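Local coordinates for protein histidine kinase (Paraburkholderia phymatum, PDB 6NB0) that probably transfers phosphate from ATP to a histidine of a protein, as a phosphorelay sensor kinase, at residues A[251-254]-A[255-259]. Numbering follows the deposited sequence.
Sequences LALC and KRVAE
Leu253 and Val257 stand side by side, one turn apart on helix 252-260 and pointing the same way, with Leu253 CD2 3.7 Å from Val257 CG2. On Val257, CB lies 3.4 Å from Leu253 O. Its CG1 branch is anti to the backbone N (chi1 169°), which turns CG2 back along the helix; this methyl therefore meets both the leucine branch and, at 3.2 Å, the carbonyl oxygen Leu253 O. That same oxygen accepts the N-H of Val257 N at 2.9 Å. Leu253 also packs between helix 44-68, at Phe56, and helix 173-189, at Leu182. Cys254 and Ala258 touch Phe265 and Phe280 of the mixed sheet, a helix-on-sheet arrangement consistent with the ATP-binding alpha/beta sandwich of histidine kinases.

The first turn is closed by local i to i+4 bonds. Leu251 O, at the N-cap position, accepts Lys255 N at a long 3.3 Å, whereas Arg256 N reaches Ala252 O at 2.8 Å. Arg256 CB and CG run close beside Ala252 O before the chain bends away, and in one of its two conformers NH2 hydrogen-bonds to Thr123 OG1 of helix 109-125. Lys255 extends until a bend at chi4 (-81°) brings NZ to the carboxylate of Glu259, a loose salt bridge 3.5 Å from OE2.

The chemistry is thus divided around the helix: main-chain bonds satisfy the carbonyls of its first turn, Leu253 and Val257 supply apolar packing, and the charged groups find partners beyond that turn, Lys255 within the helix and Arg256, in that conformer, on a neighbouring one.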
loop_
_atom_site.group_PDB
_atom_site.type_symbol
_atom_site.label_atom_id
_atom_site.label_comp_id
_atom_site.label_asym_id
_atom_site.label_seq_id
_atom_site.Cartn_x
_atom_site.Cartn_y
_atom_site.Cartn_z
ATOM N N LEU A 251 -10.835 -5.463 4.480
ATOM C CA LEU A 251 -10.328 -6.607 5.238
ATOM C C LEU A 251 -9.460 -7.535 4.385
ATOM O O LEU A 251 -9.069 -8.611 4.850
ATOM C CB LEU A 251 -11.495 -7.387 5.874
ATOM C CG LEU A 251 -12.129 -6.628 7.055
ATOM C CD1 LEU A 251 -13.490 -7.188 7.491
ATOM C CD2 LEU A 251 -11.178 -6.534 8.250
ATOM N N ALA A 252 -9.169 -7.137 3.147
ATOM C CA ALA A 252 -8.408 -7.970 2.231
ATOM C C ALA A 252 -7.112 -8.488 2.858
ATOM O O ALA A 252 -6.725 -9.643 2.631
ATOM C CB ALA A 252 -8.105 -7.173 0.968
ATOM N N LEU A 253 -6.415 -7.643 3.630
ATOM C CA LEU A 253 -5.153 -8.078 4.233
ATOM C C LEU A 253 -5.354 -9.296 5.136
ATOM O O LEU A 253 -4.577 -10.252 5.070
ATOM C CB LEU A 253 -4.503 -6.929 5.014
ATOM C CG LEU A 253 -3.032 -7.142 5.410
ATOM C CD1 LEU A 253 -2.339 -5.787 5.603
ATOM C CD2 LEU A 253 -2.903 -7.929 6.685
ATOM N N CYS A 254 -6.375 -9.271 6.004
ATOM C CA CYS A 254 -6.686 -10.450 6.826
ATOM C C CYS A 254 -6.906 -11.705 5.980
ATOM O O CYS A 254 -6.379 -12.780 6.286
ATOM C CB CYS A 254 -7.936 -10.185 7.671
ATOM S SG CYS A 254 -7.760 -8.745 8.754
ATOM N N LYS A 255 -7.722 -11.591 4.938
ATOM C CA LYS A 255 -8.014 -12.743 4.087
ATOM C C LYS A 255 -6.759 -13.241 3.375
ATOM O O LYS A 255 -6.487 -14.455 3.335
ATOM C CB LYS A 255 -9.093 -12.370 3.068
ATOM C CG LYS A 255 -9.461 -13.502 2.090
ATOM C CD LYS A 255 -10.580 -13.057 1.150
ATOM C CE LYS A 255 -11.013 -14.192 0.215
ATOM N NZ LYS A 255 -10.091 -14.314 -0.935
ATOM N N ARG A 256 -5.987 -12.319 2.788
ATOM C CA ARG A 256 -4.795 -12.722 2.045
ATOM C C ARG A 256 -3.786 -13.411 2.952
ATOM O O ARG A 256 -3.190 -14.430 2.576
ATOM C CB ARG A 256 -4.160 -11.501 1.379
ATOM C CG ARG A 256 -4.678 -11.221 -0.022
ATOM C CD ARG A 256 -4.306 -12.342 -0.952
ATOM N NE ARG A 256 -3.511 -11.887 -2.088
ATOM C CZ ARG A 256 -2.560 -12.614 -2.660
ATOM N NH1 ARG A 256 -2.279 -13.819 -2.181
ATOM N NH2 ARG A 256 -1.885 -12.132 -3.703
ATOM N N VAL A 257 -3.570 -12.859 4.141
ATOM C CA VAL A 257 -2.548 -13.410 5.019
ATOM C C VAL A 257 -3.016 -14.745 5.582
ATOM O O VAL A 257 -2.244 -15.700 5.680
ATOM C CB VAL A 257 -2.206 -12.391 6.124
ATOM C CG1 VAL A 257 -1.342 -13.032 7.224
ATOM C CG2 VAL A 257 -1.498 -11.168 5.524
ATOM N N ALA A 258 -4.303 -14.840 5.932
ATOM C CA ALA A 258 -4.850 -16.119 6.387
ATOM C C ALA A 258 -4.673 -17.198 5.328
ATOM O O ALA A 258 -4.178 -18.300 5.614
ATOM C CB ALA A 258 -6.331 -15.954 6.753
ATOM N N GLU A 259 -5.066 -16.902 4.083
ATOM C CA GLU A 259 -5.003 -17.928 3.058
ATOM C C GLU A 259 -3.565 -18.254 2.690
ATOM O O GLU A 259 -3.272 -19.396 2.336
ATOM C CB GLU A 259 -5.808 -17.506 1.831
ATOM C CG GLU A 259 -7.302 -17.432 2.172
ATOM C CD GLU A 259 -8.176 -16.972 1.025
ATOM O OE1 GLU A 259 -7.630 -16.636 -0.054
ATOM O OE2 GLU A 259 -9.415 -16.953 1.218
#